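Local structure of transcription regulator (Lactobacillus plantarum WCFS1, 3CLK) at residues B[125-133]-B[185-196]. The protein is probably a DNA-binding transcription regulator of the LacI type, whose periplasmic-binding-protein-like region forms a dimer and may sense a small-molecule effector. Numbering follows the deposited sequence.
Sequences HRQIGIAGI and DLTGIIAASDMT
Asp-185 meets Gln-127 where two neighbouring parallel strands, 128-131 and 188-191, enter the sheet of one alpha/beta lobe of a periplasmic-binding-protein-like fold; helices 138-153 and 170-180 lie in the chain between them. The Gln-127 side chain, extended beyond CG, crosses that of Asp-185 at about a right angle, with amide and carboxylate planes 76° apart and NE2 of Gln-127 2.8 Å from OD2 of Asp-185 but poorly angled for a hydrogen bond. Leu-186 then lays CD1 over the backbone of Gly-129, 3.9 Å from its CA. At Thr-187 the chain uses both backbone and side chain: its N bonds to Gln-127 O, while OG1, lying between the backbone N and carbonyl carbon (chi1 64°), meets the ring edge of His-125 near its plane, 2.6 Å from ND1 in an almost straight hydrogen bond. A water joins the same hydroxyl to Arg-126 N, and Ala-279 O takes the other ring nitrogen of His-125.

From Gly-188 onward the strands pair regularly. Gly-129 N donates to Gly-188 O, and Gly-129 O receives Ile-190 N. On the face shared with Ile-128 and Ile-130, Ile-190 sets CB 4.0 Å from CG1 of Ile-130, beneath helices 109-121 and 138-153. Ile-190 O in turn accepts from Ala-131 N. Past the strand, Ala-192 N reaches Ala-131 O, and its CB packs 3.5 Å from CG1 of Ile-133. Ser-193 N-caps helix 194-206, OG accepting from Thr-196 N, and Thr-196 CG2 rests 3.6 Å from Ala-131 O.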
ATOM      1  N   HIS B 125     -17.367 -13.841 -23.025  1.00 20.28           N
ATOM      2  CA  HIS B 125     -17.747 -14.573 -21.813  1.00 18.27           C
ATOM      3  C   HIS B 125     -19.222 -14.405 -21.448  1.00 17.35           C
ATOM      4  O   HIS B 125     -19.796 -13.345 -21.648  1.00 15.39           O
ATOM      5  CB  HIS B 125     -16.892 -14.091 -20.628  1.00 17.73           C
ATOM      6  CG  HIS B 125     -15.423 -14.330 -20.805  1.00 17.58           C
ATOM      7  ND1 HIS B 125     -14.824 -15.538 -20.513  1.00 14.50           N
ATOM      8  CD2 HIS B 125     -14.446 -13.539 -21.312  1.00 15.73           C
ATOM      9  CE1 HIS B 125     -13.544 -15.480 -20.835  1.00 16.49           C
ATOM     10  NE2 HIS B 125     -13.288 -14.278 -21.323  1.00 18.43           N
ATOM     11  N   ARG B 126     -19.816 -15.455 -20.891  1.00 19.50           N
ATOM     12  CA  ARG B 126     -21.216 -15.415 -20.465  1.00 21.23           C
ATOM     13  C   ARG B 126     -21.372 -16.006 -19.066  1.00 22.36           C
ATOM     14  O   ARG B 126     -22.334 -15.706 -18.365  1.00 23.44           O
ATOM     15  CB  ARG B 126     -22.111 -16.158 -21.463  1.00 21.07           C
ATOM     16  CG  ARG B 126     -22.314 -15.408 -22.778  1.00 22.24           C
ATOM     17  CD  ARG B 126     -23.314 -16.131 -23.678  1.00 23.40           C
ATOM     18  NE  ARG B 126     -24.658 -16.184 -23.102  1.00 20.80           N
ATOM     19  CZ  ARG B 126     -25.486 -15.147 -23.012  1.00 21.05           C
ATOM     20  NH1 ARG B 126     -25.119 -13.955 -23.463  1.00 22.19           N
ATOM     21  NH2 ARG B 126     -26.688 -15.307 -22.471  1.00 22.79           N
ATOM     22  N   GLN B 127     -20.428 -16.857 -18.672  1.00 22.34           N
ATOM     23  CA  GLN B 127     -20.436 -17.462 -17.346  1.00 22.96           C
ATOM     24  C   GLN B 127     -19.432 -16.637 -16.546  1.00 23.04           C
ATOM     25  O   GLN B 127     -18.271 -17.012 -16.370  1.00 21.57           O
ATOM     26  CB  GLN B 127     -20.024 -18.931 -17.436  1.00 26.94           C
ATOM     27  CG  GLN B 127     -20.973 -19.733 -18.333  1.00 32.07           C
ATOM     28  CD  GLN B 127     -20.825 -21.224 -18.166  1.00 36.30           C
ATOM     29  OE1 GLN B 127     -19.860 -21.828 -18.646  1.00 37.96           O
ATOM     30  NE2 GLN B 127     -21.779 -21.833 -17.471  1.00 37.43           N
ATOM     31  N   ILE B 128     -19.919 -15.495 -16.076  1.00 19.59           N
ATOM     32  CA  ILE B 128     -19.123 -14.511 -15.358  1.00 17.41           C
ATOM     33  C   ILE B 128     -19.458 -14.413 -13.873  1.00 18.36           C
ATOM     34  O   ILE B 128     -20.610 -14.176 -13.507  1.00 17.89           O
ATOM     35  CB  ILE B 128     -19.353 -13.131 -16.003  1.00 16.21           C
ATOM     36  CG1 ILE B 128     -19.103 -13.225 -17.512  1.00 16.94           C
ATOM     37  CG2 ILE B 128     -18.474 -12.079 -15.348  1.00 18.01           C
ATOM     38  CD1 ILE B 128     -19.351 -11.919 -18.267  1.00 17.03           C
ATOM     39  N   GLY B 129     -18.449 -14.586 -13.024  1.00 18.56           N
ATOM     40  CA  GLY B 129     -18.658 -14.494 -11.592  1.00 18.03           C
ATOM     41  C   GLY B 129     -18.103 -13.189 -11.048  1.00 18.93           C
ATOM     42  O   GLY B 129     -17.374 -12.483 -11.747  1.00 17.36           O
ATOM     43  N   ILE B 130     -18.459 -12.863  -9.806  1.00 17.16           N
ATOM     44  CA  ILE B 130     -17.988 -11.645  -9.150  1.00 17.36           C
ATOM     45  C   ILE B 130     -17.685 -12.002  -7.701  1.00 17.50           C
ATOM     46  O   ILE B 130     -18.512 -12.621  -7.009  1.00 17.61           O
ATOM     47  CB  ILE B 130     -19.033 -10.508  -9.245  1.00 18.25           C
ATOM     48  CG1 ILE B 130     -18.444  -9.222  -8.668  1.00 17.68           C
ATOM     49  CG2 ILE B 130     -20.331 -10.906  -8.536  1.00 19.01           C
ATOM     50  CD1 ILE B 130     -19.150  -7.975  -9.138  1.00 15.23           C
ATOM     51  N   ALA B 131     -16.496 -11.622  -7.236  1.00 15.41           N
ATOM     52  CA  ALA B 131     -16.088 -11.999  -5.891  1.00 17.08           C
ATOM     53  C   ALA B 131     -15.460 -10.943  -5.003  1.00 17.39           C
ATOM     54  O   ALA B 131     -14.804 -10.011  -5.477  1.00 18.06           O
ATOM     55  CB  ALA B 131     -15.140 -13.185  -5.980  1.00 17.91           C
ATOM     56  N   GLY B 132     -15.663 -11.134  -3.698  1.00 18.20           N
ATOM     57  CA  GLY B 132     -15.102 -10.259  -2.686  1.00 19.05           C
ATOM     58  C   GLY B 132     -15.865  -9.019  -2.264  1.00 19.63           C
ATOM     59  O   GLY B 132     -15.436  -8.327  -1.345  1.00 17.76           O
ATOM     60  N   ILE B 133     -16.990  -8.730  -2.901  1.00 18.78           N
ATOM     61  CA  ILE B 133     -17.738  -7.520  -2.562  1.00 20.44           C
ATOM     62  C   ILE B 133     -18.552  -7.603  -1.276  1.00 18.37           C
ATOM     63  O   ILE B 133     -19.211  -8.600  -1.018  1.00 19.82           O
ATOM     64  CB  ILE B 133     -18.690  -7.113  -3.711  1.00 19.89           C
ATOM     65  CG1 ILE B 133     -17.876  -6.762  -4.957  1.00 23.10           C
ATOM     66  CG2 ILE B 133     -19.544  -5.929  -3.288  1.00 22.94           C
ATOM     67  CD1 ILE B 133     -18.706  -6.298  -6.126  1.00 25.03           C
ATOM     68  N   ASP B 185     -17.353 -23.640 -13.662  1.00 24.12           N
ATOM     69  CA  ASP B 185     -17.807 -23.501 -15.039  1.00 24.42           C
ATOM     70  C   ASP B 185     -17.656 -22.046 -15.463  1.00 22.30           C
ATOM     71  O   ASP B 185     -17.963 -21.687 -16.597  1.00 20.78           O
ATOM     72  CB  ASP B 185     -19.271 -23.938 -15.165  1.00 31.14           C
ATOM     73  CG  ASP B 185     -20.204 -23.102 -14.306  1.00 36.49           C
ATOM     74  OD1 ASP B 185     -19.949 -22.989 -13.086  1.00 40.94           O
ATOM     75  OD2 ASP B 185     -21.192 -22.558 -14.848  1.00 40.90           O
ATOM     76  N   LEU B 186     -17.187 -21.207 -14.543  1.00 18.75           N
ATOM     77  CA  LEU B 186     -16.981 -19.791 -14.846  1.00 17.23           C
ATOM     78  C   LEU B 186     -15.759 -19.642 -15.749  1.00 17.92           C
ATOM     79  O   LEU B 186     -14.805 -20.405 -15.636  1.00 17.63           O
ATOM     80  CB  LEU B 186     -16.740 -18.996 -13.560  1.00 16.94           C
ATOM     81  CG  LEU B 186     -17.900 -18.913 -12.562  1.00 18.49           C
ATOM     82  CD1 LEU B 186     -17.465 -18.154 -11.313  1.00 13.62           C
ATOM     83  CD2 LEU B 186     -19.082 -18.219 -13.228  1.00 16.89           C
ATOM     84  N   THR B 187     -15.790 -18.661 -16.643  1.00 16.15           N
ATOM     85  CA  THR B 187     -14.656 -18.419 -17.523  1.00 17.24           C
ATOM     86  C   THR B 187     -14.155 -17.004 -17.289  1.00 16.31           C
ATOM     87  O   THR B 187     -13.097 -16.630 -17.762  1.00 17.59           O
ATOM     88  CB  THR B 187     -15.030 -18.554 -18.992  1.00 16.73           C
ATOM     89  OG1 THR B 187     -15.980 -17.539 -19.332  1.00 20.38           O
ATOM     90  CG2 THR B 187     -15.611 -19.928 -19.263  1.00 20.05           C
ATOM     91  N   GLY B 188     -14.932 -16.225 -16.545  1.00 16.90           N
ATOM     92  CA  GLY B 188     -14.545 -14.864 -16.237  1.00 16.96           C
ATOM     93  C   GLY B 188     -14.948 -14.515 -14.818  1.00 15.88           C
ATOM     94  O   GLY B 188     -16.006 -14.938 -14.349  1.00 18.01           O
ATOM     95  N   ILE B 189     -14.105 -13.757 -14.128  1.00 15.36           N
ATOM     96  CA  ILE B 189     -14.394 -13.338 -12.756  1.00 15.94           C
ATOM     97  C   ILE B 189     -13.996 -11.883 -12.540  1.00 15.71           C
ATOM     98  O   ILE B 189     -12.918 -11.447 -12.958  1.00 14.32           O
ATOM     99  CB  ILE B 189     -13.640 -14.212 -11.735  1.00 14.67           C
ATOM    100  CG1 ILE B 189     -14.135 -15.659 -11.821  1.00 14.21           C
ATOM    101  CG2 ILE B 189     -13.845 -13.671 -10.318  1.00 14.22           C
ATOM    102  CD1 ILE B 189     -13.327 -16.621 -10.959  1.00 15.53           C
ATOM    103  N   ILE B 190     -14.895 -11.136 -11.910  1.00 14.75           N
ATOM    104  CA  ILE B 190     -14.669  -9.738 -11.599  1.00 14.11           C
ATOM    105  C   ILE B 190     -14.256  -9.691 -10.135  1.00 13.89           C
ATOM    106  O   ILE B 190     -14.942 -10.242  -9.266  1.00 15.22           O
ATOM    107  CB  ILE B 190     -15.955  -8.914 -11.794  1.00 14.21           C
ATOM    108  CG1 ILE B 190     -16.405  -9.016 -13.259  1.00 16.69           C
ATOM    109  CG2 ILE B 190     -15.718  -7.462 -11.394  1.00 11.92           C
ATOM    110  CD1 ILE B 190     -17.629  -8.225 -13.573  1.00 17.78           C
ATOM    111  N   ALA B 191     -13.125  -9.055  -9.863  1.00 12.97           N
ATOM    112  CA  ALA B 191     -12.634  -8.961  -8.493  1.00 15.27           C
ATOM    113  C   ALA B 191     -13.041  -7.635  -7.877  1.00 13.11           C
ATOM    114  O   ALA B 191     -12.969  -6.593  -8.526  1.00 13.74           O
ATOM    115  CB  ALA B 191     -11.114  -9.120  -8.463  1.00 14.29           C
ATOM    116  N   ALA B 192     -13.461  -7.690  -6.618  1.00 13.60           N
ATOM    117  CA  ALA B 192     -13.904  -6.506  -5.887  1.00 15.56           C
ATOM    118  C   ALA B 192     -12.813  -5.461  -5.714  1.00 14.16           C
ATOM    119  O   ALA B 192     -13.108  -4.290  -5.507  1.00 15.81           O
ATOM    120  CB  ALA B 192     -14.447  -6.923  -4.503  1.00 12.86           C
ATOM    121  N   SER B 193     -11.554  -5.887  -5.793  1.00 14.05           N
ATOM    122  CA  SER B 193     -10.420  -4.986  -5.622  1.00 14.02           C
ATOM    123  C   SER B 193      -9.160  -5.647  -6.181  1.00 14.49           C
ATOM    124  O   SER B 193      -9.160  -6.847  -6.475  1.00 14.35           O
ATOM    125  CB  SER B 193     -10.202  -4.682  -4.130  1.00 16.11           C
ATOM    126  OG  SER B 193      -9.596  -5.783  -3.465  1.00 15.19           O
ATOM    127  N   ASP B 194      -8.087  -4.871  -6.309  1.00 13.99           N
ATOM    128  CA  ASP B 194      -6.841  -5.420  -6.832  1.00 15.74           C
ATOM    129  C   ASP B 194      -6.300  -6.525  -5.927  1.00 15.38           C
ATOM    130  O   ASP B 194      -5.826  -7.542  -6.418  1.00 15.54           O
ATOM    131  CB  ASP B 194      -5.763  -4.339  -6.991  1.00 15.56           C
ATOM    132  CG  ASP B 194      -6.176  -3.211  -7.921  1.00 16.10           C
ATOM    133  OD1 ASP B 194      -7.020  -3.409  -8.830  1.00 17.40           O
ATOM    134  OD2 ASP B 194      -5.617  -2.113  -7.753  1.00 16.20           O
HETATM  135  N   MSE B 195      -6.347  -6.326  -4.606  1.00 17.40           N
HETATM  136  CA  MSE B 195      -5.851  -7.351  -3.688  1.00 16.85           C
HETATM  137  C   MSE B 195      -6.731  -8.602  -3.788  1.00 16.12           C
HETATM  138  O   MSE B 195      -6.246  -9.729  -3.673  1.00 15.33           O
HETATM  139  CB  MSE B 195      -5.848  -6.851  -2.233  1.00 20.47           C
HETATM  140  CG  MSE B 195      -4.815  -5.778  -1.932  1.00 26.98           C
HETATM  141 SE   MSE B 195      -3.035  -6.415  -2.380  1.00 41.18          SE
HETATM  142  CE  MSE B 195      -2.958  -7.970  -1.242  1.00 30.41           C
ATOM    143  N   THR B 196      -8.030  -8.406  -3.973  1.00 13.84           N
ATOM    144  CA  THR B 196      -8.937  -9.543  -4.105  1.00 14.51           C
ATOM    145  C   THR B 196      -8.574 -10.296  -5.391  1.00 12.74           C
ATOM    146  O   THR B 196      -8.529 -11.527  -5.419  1.00 14.21           O
ATOM    147  CB  THR B 196     -10.416  -9.069  -4.129  1.00 14.80           C
ATOM    148  OG1 THR B 196     -10.770  -8.574  -2.827  1.00 16.90           O
ATOM    149  CG2 THR B 196     -11.365 -10.231  -4.494  1.00 11.29           C
TER
HETATM  150  O   HOH W   1     -18.496 -18.125 -20.702  1.00 17.81           O